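Local atomic coordinates of 6-phosphogluconate dehydrogenase NAD-binding (Dyadobacter fermentans, PDB entry 4GBJ), a protein that probably works as an NAD(P)-dependent oxidoreductase of the 6-phosphogluconate and 3-hydroxyisobutyrate dehydrogenase type, binding its dinucleotide through a Rossmann-type domain. Residues I20-Y29 and K150-K158; V84-S95 and V110-A121. All coordinates share one frame; numbering follows the deposited sequence.

Interaction 1. Residues I20-Y29 and K150-K158. With NA (sodium ion), chain E.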
loop_
_atom_site.group_PDB
_atom_site.type_symbol
_atom_site.label_atom_id
_atom_site.label_comp_id
_atom_site.label_asym_id
_atom_site.label_seq_id
_atom_site.Cartn_x
_atom_site.Cartn_y
_atom_site.Cartn_z
ATOM N N ILE B 20 -23.147 11.956 -9.414
ATOM C CA ILE B 20 -23.973 11.521 -8.291
ATOM C C ILE B 20 -25.413 11.944 -8.534
ATOM O O ILE B 20 -26.303 11.119 -8.385
ATOM C CB ILE B 20 -23.458 12.043 -6.934
ATOM C CG1 ILE B 20 -22.147 11.352 -6.565
ATOM C CG2 ILE B 20 -24.502 11.776 -5.829
ATOM C CD1 ILE B 20 -21.363 12.009 -5.533
ATOM N N ALA B 21 -25.639 13.203 -8.932
ATOM C CA ALA B 21 -27.002 13.713 -9.169
ATOM C C ALA B 21 -27.695 12.984 -10.334
ATOM O O ALA B 21 -28.897 12.729 -10.284
ATOM C CB ALA B 21 -26.958 15.209 -9.452
ATOM N N GLU B 22 -26.941 12.633 -11.372
ATOM C CA GLU B 22 -27.513 11.896 -12.513
ATOM C C GLU B 22 -28.091 10.528 -12.070
ATOM O O GLU B 22 -29.150 10.129 -12.526
ATOM C CB GLU B 22 -26.457 11.694 -13.604
ATOM C CG GLU B 22 -26.065 12.995 -14.288
ATOM C CD GLU B 22 -25.033 12.888 -15.393
ATOM O OE1 GLU B 22 -24.211 11.947 -15.357
ATOM O OE2 GLU B 22 -25.020 13.780 -16.273
ATOM N N ILE B 23 -27.401 9.827 -11.185
ATOM C CA ILE B 23 -27.894 8.539 -10.694
ATOM C C ILE B 23 -29.160 8.710 -9.835
ATOM O O ILE B 23 -30.053 7.861 -9.904
ATOM C CB ILE B 23 -26.780 7.798 -9.923
ATOM C CG1 ILE B 23 -25.780 7.220 -10.911
ATOM C CG2 ILE B 23 -27.314 6.701 -9.007
ATOM C CD1 ILE B 23 -24.397 7.132 -10.364
ATOM N N LEU B 24 -29.235 9.772 -9.017
ATOM C CA LEU B 24 -30.404 9.962 -8.164
ATOM C C LEU B 24 -31.602 10.350 -9.015
ATOM O O LEU B 24 -32.702 9.898 -8.726
ATOM C CB LEU B 24 -30.113 10.998 -7.051
ATOM C CG LEU B 24 -28.992 10.614 -6.084
ATOM C CD1 LEU B 24 -28.786 11.711 -5.008
ATOM C CD2 LEU B 24 -29.233 9.237 -5.439
ATOM N N LEU B 25 -31.387 11.084 -10.110
ATOM C CA LEU B 25 -32.451 11.381 -11.059
ATOM C C LEU B 25 -32.918 10.085 -11.770
ATOM O O LEU B 25 -34.114 9.785 -11.739
ATOM C CB LEU B 25 -31.990 12.416 -12.078
ATOM C CG LEU B 25 -31.849 13.807 -11.539
ATOM C CD1 LEU B 25 -31.024 14.675 -12.489
ATOM C CD2 LEU B 25 -33.243 14.443 -11.242
ATOM N N GLU B 26 -31.976 9.289 -12.329
ATOM C CA GLU B 26 -32.276 7.988 -12.943
ATOM C C GLU B 26 -33.049 7.092 -11.972
ATOM O O GLU B 26 -33.944 6.377 -12.401
ATOM C CB GLU B 26 -30.980 7.230 -13.332
ATOM C CG GLU B 26 -30.209 7.727 -14.548
ATOM C CD GLU B 26 -28.817 7.124 -14.734
ATOM O OE1 GLU B 26 -28.301 6.461 -13.802
ATOM O OE2 GLU B 26 -28.234 7.330 -15.823
ATOM N N ALA B 27 -32.684 7.099 -10.663
ATOM C CA ALA B 27 -33.352 6.266 -9.647
ATOM C C ALA B 27 -34.773 6.786 -9.181
ATOM O O ALA B 27 -35.347 6.216 -8.247
ATOM C CB ALA B 27 -32.447 6.112 -8.444
ATOM N N GLY B 28 -35.310 7.827 -9.815
ATOM C CA GLY B 28 -36.647 8.339 -9.520
ATOM C C GLY B 28 -36.780 9.445 -8.493
ATOM O O GLY B 28 -37.902 9.849 -8.189
ATOM N N TYR B 29 -35.661 9.974 -7.963
ATOM C CA TYR B 29 -35.731 11.087 -7.014
ATOM C C TYR B 29 -35.836 12.420 -7.736
ATOM O O TYR B 29 -35.107 12.665 -8.699
ATOM C CB TYR B 29 -34.499 11.132 -6.121
ATOM C CG TYR B 29 -34.371 9.972 -5.169
ATOM C CD1 TYR B 29 -35.013 9.985 -3.938
ATOM C CD2 TYR B 29 -33.539 8.897 -5.456
ATOM C CE1 TYR B 29 -34.952 8.891 -3.078
ATOM C CE2 TYR B 29 -33.447 7.806 -4.595
ATOM C CZ TYR B 29 -34.129 7.820 -3.387
ATOM O OH TYR B 29 -33.968 6.814 -2.455
ATOM N N LYS B 150 -29.602 6.528 3.963
ATOM C CA LYS B 150 -28.884 5.331 3.509
ATOM C C LYS B 150 -29.490 4.747 2.245
ATOM O O LYS B 150 -28.741 4.413 1.336
ATOM C CB LYS B 150 -28.805 4.241 4.593
ATOM C CG LYS B 150 -28.082 2.997 4.108
ATOM C CD LYS B 150 -27.611 2.129 5.237
ATOM C CE LYS B 150 -27.040 0.811 4.733
ATOM N NZ LYS B 150 -26.744 -0.110 5.857
ATOM N N PRO B 151 -30.825 4.637 2.127
ATOM C CA PRO B 151 -31.405 4.085 0.880
ATOM C C PRO B 151 -31.141 4.971 -0.338
ATOM O O PRO B 151 -31.093 4.462 -1.443
ATOM C CB PRO B 151 -32.898 3.982 1.183
ATOM C CG PRO B 151 -33.066 4.275 2.619
ATOM C CD PRO B 151 -31.884 5.009 3.090
ATOM N N ILE B 152 -30.937 6.292 -0.138
ATOM C CA ILE B 152 -30.639 7.179 -1.254
ATOM C C ILE B 152 -29.186 6.936 -1.741
ATOM O O ILE B 152 -28.971 6.772 -2.927
ATOM C CB ILE B 152 -30.868 8.664 -0.907
ATOM C CG1 ILE B 152 -32.322 8.915 -0.367
ATOM C CG2 ILE B 152 -30.632 9.534 -2.171
ATOM C CD1 ILE B 152 -32.489 10.217 0.346
ATOM N N VAL B 153 -28.212 6.945 -0.838
ATOM C CA VAL B 153 -26.795 6.835 -1.231
ATOM C C VAL B 153 -26.434 5.443 -1.767
ATOM O O VAL B 153 -25.506 5.363 -2.552
ATOM C CB VAL B 153 -25.820 7.292 -0.137
ATOM C CG1 VAL B 153 -26.239 8.657 0.385
ATOM C CG2 VAL B 153 -25.686 6.290 1.004
ATOM N N GLU B 154 -27.208 4.386 -1.430
ATOM C CA GLU B 154 -27.000 3.030 -1.967
ATOM C C GLU B 154 -27.087 3.017 -3.483
ATOM O O GLU B 154 -26.570 2.109 -4.104
ATOM C CB GLU B 154 -28.031 2.033 -1.388
ATOM C CG GLU B 154 -27.631 1.526 -0.023
ATOM C CD GLU B 154 -28.617 0.665 0.741
ATOM O OE1 GLU B 154 -29.840 0.731 0.475
ATOM O OE2 GLU B 154 -28.146 -0.083 1.627
ATOM N N ASN B 155 -27.768 3.991 -4.077
ATOM C CA ASN B 155 -27.918 4.065 -5.523
ATOM C C ASN B 155 -26.629 4.396 -6.244
ATOM O O ASN B 155 -26.478 3.953 -7.359
ATOM C CB ASN B 155 -28.982 5.087 -5.892
ATOM C CG ASN B 155 -30.358 4.610 -5.494
ATOM O OD1 ASN B 155 -30.886 3.677 -6.082
ATOM N ND2 ASN B 155 -30.934 5.173 -4.447
ATOM N N PHE B 156 -25.685 5.122 -5.629
ATOM C CA PHE B 156 -24.449 5.491 -6.338
ATOM C C PHE B 156 -23.166 4.936 -5.724
ATOM O O PHE B 156 -22.102 5.313 -6.185
ATOM C CB PHE B 156 -24.337 7.014 -6.497
ATOM C CG PHE B 156 -24.377 7.844 -5.258
ATOM C CD1 PHE B 156 -23.202 8.212 -4.609
ATOM C CD2 PHE B 156 -25.572 8.351 -4.789
ATOM C CE1 PHE B 156 -23.239 9.029 -3.476
ATOM C CE2 PHE B 156 -25.607 9.174 -3.667
ATOM C CZ PHE B 156 -24.439 9.495 -3.014
ATOM N N VAL B 157 -23.244 3.994 -4.782
ATOM C CA VAL B 157 -22.064 3.343 -4.224
ATOM C C VAL B 157 -22.362 1.892 -4.034
ATOM O O VAL B 157 -23.517 1.506 -3.925
ATOM C CB VAL B 157 -21.545 3.944 -2.890
ATOM C CG1 VAL B 157 -21.162 5.422 -3.037
ATOM C CG2 VAL B 157 -22.533 3.713 -1.746
ATOM N N LYS B 158 -21.305 1.104 -3.903
ATOM C CA LYS B 158 -21.397 -0.308 -3.582
ATOM C C LYS B 158 -21.506 -0.389 -2.054
ATOM O O LYS B 158 -22.555 -0.725 -1.533
ATOM C CB LYS B 158 -20.166 -1.059 -4.139
ATOM C CG LYS B 158 -20.035 -2.503 -3.710
ATOM C CD LYS B 158 -18.814 -3.161 -4.377
ATOM C CE LYS B 158 -18.371 -4.414 -3.668
ATOM N NZ LYS B 158 -19.378 -5.506 -3.785
HETATM NA NA NA E . -25.452 0.213 -4.484
HETATM O O HOH W 1 -25.188 -0.206 -2.068
HETATM O O HOH W 2 -27.807 -0.999 -3.958
#
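Ile-20 lies over one face of the Phe-156 ring in the Rossmann-type NAD-binding domain, where helix 17-26, the helix that follows the probable GxGxxG turn, packs against the C-terminal end of helix 143-153. CG2 of Ile-20 makes a CH-pi contact 3.5 Å from the centroid of the Phe-156 ring, almost straight above it, while Val-153 O lies over the opposite face nearer the rim. Phe-156 reaches this place because its CG stands between its backbone N and carbonyl carbon (chi1 57°), turning the ring back beneath the helix end. Ile-152 CG2 makes the second CH-pi contact, with Tyr-29, more loosely and toward the rim, at 4.2 Å from the ring centroid.

Apolar contacts fill the ground between. CD2 of Leu-24 wedges in at the edge of the Phe-156 ring and also meets Ile-152 CG2 at 3.6 Å, and Ile-23 CD1 touches Phe-156 CB. Phe-10 of strand 8-11 backs both Ile-20 and Leu-24.

The polar bonds at this contact are internal to one segment or the other. Asn-155 ND2 folds back to donate to Ile-152 O at 3.0 Å, an oxygen that also takes the backbone N of Asn-155 from the same face; this fixes the amide, whose ND2 comes to the edge of the Tyr-29 ring. A Schellman motif with Gly-28 at C-prime ends helix 17-26 and brings Tyr-29 round to the contact.

Beyond the helix end, a sodium ion is held by two waters and by the carbonyls Glu-154 O at 2.2 Å and Val-157 O at 2.4 Å.

Interaction 2. Residues V84-S95 and V110-A121; sequences VEKLGKDGVHVS and VHEWYGAHYVGA
Glu-85 lies across the ring of Tyr-114, its CB 3.8 Å from the ring centroid and close to the normal, with CG passing above CD1 and CE1. Trp-113 CB lies toward the rim of the opposite face, so the phenol is sandwiched between its own neighbour and helix 81-87. Without the ring of Tyr-114, as with an alanine here, Glu-85 CB would probably lose the face beneath it, Val-84 CG1 its neighbour CD2, and a gap would open between the two helix ends.

Val-84 also meets His-111 from above, CG1 standing 3.9 Å from the imidazole centroid. Past that ring, His-111 NE2 lies near the plane of His-93, at its edge, and shares a hydrogen bond with His-93 ND1 at 3.1 Å. The two imidazoles meet rim to rim, their planes 21° apart. The other nitrogens are held as well, His-93 NE2 by Ser-67 OG and His-111 ND1 by Leu-107 O, so both rings are fixed in rotation.

The two histidines belong to a beta-alpha-beta crossover of the Rossmann-type sheet: strands 92-95 and 117-124 run parallel, joined by helix 101-113, and His-93 N to His-117 O and Val-119 N to His-93 O are among the bonds that pair them. Helix 81-87 leads into the first strand.

Tyr-118 turns its edge toward the face of His-93 in an offset edge-to-face pair, planes at 86°. With CG anti to the backbone N (chi1 -180°), its side chain runs alongside that of His-93 as far as Ser-95, where the hydroxyls OH of Tyr-118 and OG of Ser-95 hydrogen-bond at 2.6 Å; Ser-104 OG is a second partner of the phenol.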
loop_
_atom_site.group_PDB
_atom_site.type_symbol
_atom_site.label_atom_id
_atom_site.label_comp_id
_atom_site.label_asym_id
_atom_site.label_seq_id
_atom_site.Cartn_x
_atom_site.Cartn_y
_atom_site.Cartn_z
ATOM N N VAL B 84 -29.073 26.941 7.202
ATOM C CA VAL B 84 -29.296 25.802 8.114
ATOM C C VAL B 84 -30.660 25.985 8.859
ATOM O O VAL B 84 -31.399 25.029 9.117
ATOM C CB VAL B 84 -28.110 25.684 9.125
ATOM C CG1 VAL B 84 -28.334 24.571 10.136
ATOM C CG2 VAL B 84 -26.778 25.463 8.405
ATOM N N GLU B 85 -30.962 27.195 9.222
ATOM C CA GLU B 85 -32.236 27.502 9.864
ATOM C C GLU B 85 -33.406 27.195 8.918
ATOM O O GLU B 85 -34.428 26.664 9.376
ATOM C CB GLU B 85 -32.279 28.954 10.293
ATOM C CG GLU B 85 -33.641 29.311 10.855
ATOM C CD GLU B 85 -33.751 30.645 11.566
ATOM O OE1 GLU B 85 -33.009 31.592 11.220
ATOM O OE2 GLU B 85 -34.637 30.749 12.438
ATOM N N LYS B 86 -33.261 27.485 7.608
ATOM C CA LYS B 86 -34.339 27.145 6.687
ATOM C C LYS B 86 -34.472 25.614 6.618
ATOM O O LYS B 86 -35.568 25.120 6.726
ATOM C CB LYS B 86 -34.112 27.739 5.318
ATOM C CG LYS B 86 -35.331 27.613 4.436
ATOM C CD LYS B 86 -35.111 28.308 3.147
ATOM C CE LYS B 86 -36.304 28.196 2.251
ATOM N NZ LYS B 86 -36.026 28.802 0.932
ATOM N N LEU B 87 -33.365 24.874 6.507
ATOM C CA LEU B 87 -33.364 23.380 6.544
ATOM C C LEU B 87 -34.164 22.877 7.778
ATOM O O LEU B 87 -34.956 21.958 7.659
ATOM C CB LEU B 87 -31.931 22.853 6.576
ATOM C CG LEU B 87 -31.776 21.347 6.563
ATOM C CD1 LEU B 87 -32.478 20.722 5.352
ATOM C CD2 LEU B 87 -30.321 20.971 6.615
ATOM N N GLY B 88 -33.943 23.509 8.921
ATOM C CA GLY B 88 -34.769 23.390 10.120
ATOM C C GLY B 88 -35.030 22.018 10.700
ATOM O O GLY B 88 -34.272 21.077 10.473
ATOM N N LYS B 89 -36.122 21.918 11.468
ATOM C CA LYS B 89 -36.504 20.722 12.220
ATOM C C LYS B 89 -36.649 19.495 11.340
ATOM O O LYS B 89 -37.353 19.531 10.339
ATOM C CB LYS B 89 -37.808 20.939 12.986
ATOM C CG LYS B 89 -38.068 19.841 14.011
ATOM C CD LYS B 89 -39.375 20.032 14.763
ATOM C CE LYS B 89 -39.959 18.731 15.269
ATOM N NZ LYS B 89 -39.082 18.065 16.269
ATOM N N ASP B 90 -35.949 18.414 11.726
ATOM C CA ASP B 90 -35.928 17.116 11.045
ATOM C C ASP B 90 -35.240 17.173 9.655
ATOM O O ASP B 90 -35.205 16.154 8.975
ATOM C CB ASP B 90 -37.355 16.518 10.915
ATOM C CG ASP B 90 -38.057 16.352 12.247
ATOM O OD1 ASP B 90 -37.360 16.088 13.252
ATOM O OD2 ASP B 90 -39.324 16.442 12.278
ATOM N N GLY B 91 -34.679 18.318 9.268
ATOM C CA GLY B 91 -33.971 18.446 8.009
ATOM C C GLY B 91 -32.671 17.670 8.112
ATOM O O GLY B 91 -32.148 17.479 9.217
ATOM N N VAL B 92 -32.205 17.115 7.004
ATOM C CA VAL B 92 -30.982 16.301 6.998
ATOM C C VAL B 92 -30.029 16.805 5.914
ATOM O O VAL B 92 -30.445 16.948 4.769
ATOM C CB VAL B 92 -31.286 14.792 6.796
ATOM C CG1 VAL B 92 -29.996 13.977 6.742
ATOM C CG2 VAL B 92 -32.194 14.259 7.903
ATOM N N HIS B 93 -28.749 17.067 6.286
ATOM C CA HIS B 93 -27.707 17.500 5.374
ATOM C C HIS B 93 -26.680 16.377 5.242
ATOM O O HIS B 93 -26.084 15.990 6.236
ATOM C CB HIS B 93 -27.042 18.792 5.892
ATOM C CG HIS B 93 -25.820 19.227 5.113
ATOM N ND1 HIS B 93 -24.954 20.191 5.614
ATOM C CD2 HIS B 93 -25.393 18.871 3.869
ATOM C CE1 HIS B 93 -23.991 20.319 4.711
ATOM N NE2 HIS B 93 -24.227 19.555 3.632
ATOM N N VAL B 94 -26.548 15.811 4.053
ATOM C CA VAL B 94 -25.565 14.774 3.708
ATOM C C VAL B 94 -24.376 15.510 3.102
ATOM O O VAL B 94 -24.415 15.998 1.978
ATOM C CB VAL B 94 -26.155 13.705 2.766
ATOM C CG1 VAL B 94 -25.174 12.549 2.582
ATOM C CG2 VAL B 94 -27.476 13.188 3.313
ATOM N N SER B 95 -23.339 15.620 3.881
ATOM C CA SER B 95 -22.190 16.442 3.580
ATOM C C SER B 95 -21.074 15.540 3.058
ATOM O O SER B 95 -20.424 14.810 3.807
ATOM C CB SER B 95 -21.810 17.200 4.848
ATOM O OG SER B 95 -20.684 18.047 4.678
ATOM N N VAL B 110 -24.170 23.465 14.703
ATOM C CA VAL B 110 -25.048 24.534 14.228
ATOM C C VAL B 110 -26.365 23.947 13.700
ATOM O O VAL B 110 -27.426 24.511 13.955
ATOM C CB VAL B 110 -24.359 25.442 13.170
ATOM C CG1 VAL B 110 -25.329 26.503 12.613
ATOM C CG2 VAL B 110 -23.115 26.108 13.756
ATOM N N HIS B 111 -26.316 22.788 13.036
ATOM C CA HIS B 111 -27.528 22.133 12.538
ATOM C C HIS B 111 -28.457 21.771 13.693
ATOM O O HIS B 111 -29.646 21.984 13.588
ATOM C CB HIS B 111 -27.181 20.884 11.700
ATOM C CG HIS B 111 -26.683 21.176 10.313
ATOM N ND1 HIS B 111 -25.541 21.939 10.091
ATOM C CD2 HIS B 111 -27.162 20.758 9.111
ATOM C CE1 HIS B 111 -25.378 21.978 8.774
ATOM N NE2 HIS B 111 -26.297 21.243 8.147
ATOM N N GLU B 112 -27.920 21.218 14.777
ATOM C CA GLU B 112 -28.722 20.864 15.971
ATOM C C GLU B 112 -29.381 22.055 16.660
ATOM O O GLU B 112 -30.350 21.845 17.384
ATOM C CB GLU B 112 -27.870 20.119 17.014
ATOM C CG GLU B 112 -27.402 18.742 16.552
ATOM C CD GLU B 112 -28.451 17.736 16.081
ATOM O OE1 GLU B 112 -28.071 16.797 15.338
ATOM O OE2 GLU B 112 -29.640 17.867 16.464
ATOM N N TRP B 113 -28.889 23.290 16.452
ATOM C CA TRP B 113 -29.537 24.469 17.030
ATOM C C TRP B 113 -30.936 24.642 16.486
ATOM O O TRP B 113 -31.814 25.151 17.188
ATOM C CB TRP B 113 -28.771 25.758 16.708
ATOM C CG TRP B 113 -27.351 25.853 17.164
ATOM C CD1 TRP B 113 -26.699 25.057 18.063
ATOM C CD2 TRP B 113 -26.457 26.913 16.847
ATOM N NE1 TRP B 113 -25.383 25.446 18.162
ATOM C CE2 TRP B 113 -25.220 26.619 17.470
ATOM C CE3 TRP B 113 -26.560 28.054 16.042
ATOM C CZ2 TRP B 113 -24.093 27.428 17.309
ATOM C CZ3 TRP B 113 -25.444 28.864 15.890
ATOM C CH2 TRP B 113 -24.222 28.544 16.509
ATOM N N TYR B 114 -31.116 24.280 15.192
ATOM C CA TYR B 114 -32.403 24.388 14.484
ATOM C C TYR B 114 -33.149 23.047 14.357
ATOM O O TYR B 114 -34.121 22.978 13.615
ATOM C CB TYR B 114 -32.113 24.958 13.085
ATOM C CG TYR B 114 -31.459 26.313 13.212
ATOM C CD1 TYR B 114 -32.152 27.387 13.764
ATOM C CD2 TYR B 114 -30.115 26.490 12.918
ATOM C CE1 TYR B 114 -31.516 28.589 14.042
ATOM C CE2 TYR B 114 -29.497 27.723 13.086
ATOM C CZ TYR B 114 -30.194 28.767 13.677
ATOM O OH TYR B 114 -29.614 29.989 13.900
ATOM N N GLY B 115 -32.718 22.007 15.070
ATOM C CA GLY B 115 -33.376 20.701 15.004
ATOM C C GLY B 115 -33.062 19.913 13.735
ATOM O O GLY B 115 -33.749 18.935 13.439
ATOM N N ALA B 116 -32.032 20.320 12.977
ATOM C CA ALA B 116 -31.600 19.639 11.750
ATOM C C ALA B 116 -30.449 18.681 12.082
ATOM O O ALA B 116 -29.865 18.773 13.166
ATOM C CB ALA B 116 -31.161 20.660 10.705
ATOM N N HIS B 117 -30.090 17.796 11.153
ATOM C CA HIS B 117 -29.030 16.822 11.394
ATOM C C HIS B 117 -27.988 16.872 10.295
ATOM O O HIS B 117 -28.312 16.786 9.114
ATOM C CB HIS B 117 -29.594 15.393 11.490
ATOM C CG HIS B 117 -30.754 15.241 12.422
ATOM N ND1 HIS B 117 -30.566 15.182 13.775
ATOM C CD2 HIS B 117 -32.073 15.070 12.156
ATOM C CE1 HIS B 117 -31.764 15.002 14.308
ATOM N NE2 HIS B 117 -32.710 14.993 13.372
ATOM N N TYR B 118 -26.731 16.941 10.702
ATOM C CA TYR B 118 -25.605 16.894 9.807
ATOM C C TYR B 118 -25.074 15.482 9.739
ATOM O O TYR B 118 -24.784 14.898 10.771
ATOM C CB TYR B 118 -24.522 17.836 10.296
ATOM C CG TYR B 118 -23.299 17.859 9.412
ATOM C CD1 TYR B 118 -23.135 18.846 8.449
ATOM C CD2 TYR B 118 -22.249 16.968 9.617
ATOM C CE1 TYR B 118 -21.950 18.976 7.748
ATOM C CE2 TYR B 118 -21.098 17.022 8.835
ATOM C CZ TYR B 118 -20.951 18.033 7.907
ATOM O OH TYR B 118 -19.831 18.121 7.127
ATOM N N VAL B 119 -24.975 14.930 8.546
ATOM C CA VAL B 119 -24.374 13.595 8.341
ATOM C C VAL B 119 -23.077 13.746 7.562
ATOM O O VAL B 119 -23.114 14.227 6.435
ATOM C CB VAL B 119 -25.342 12.654 7.625
ATOM C CG1 VAL B 119 -24.644 11.356 7.211
ATOM C CG2 VAL B 119 -26.526 12.346 8.533
ATOM N N GLY B 120 -21.954 13.377 8.181
ATOM C CA GLY B 120 -20.660 13.356 7.517
ATOM C C GLY B 120 -20.634 12.193 6.570
ATOM O O GLY B 120 -20.952 11.075 6.984
ATOM N N ALA B 121 -20.484 12.458 5.265
ATOM C CA ALA B 121 -20.664 11.387 4.258
ATOM C C ALA B 121 -19.619 11.424 3.170
ATOM O O ALA B 121 -19.967 11.382 2.000
ATOM C CB ALA B 121 -22.052 11.475 3.640
#

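How the interactions relate
From the N terminus, the chain enters helix 17-26, the first half of interaction 1, then runs through six strands of the sheet before returning at 150-158. Interaction 1 therefore closes a long loop of 120 residues. Interaction 2 lies wholly within it: segment 84-95 leads through helix 101-113 to 110-121, a short loop with just 14 residues between the segments. The contacts nest and do not cross. The outer one ties the helix after strand 8-11 to helix 143-153, while the inner one joins neighbouring parallel strands and the helices before each. Helix 143-153 links the two, since its residues Ala-145 and Ile-149 touch Val-92 and Val-94. The centres of interactions 1 and 2 lie about 20 Å apart.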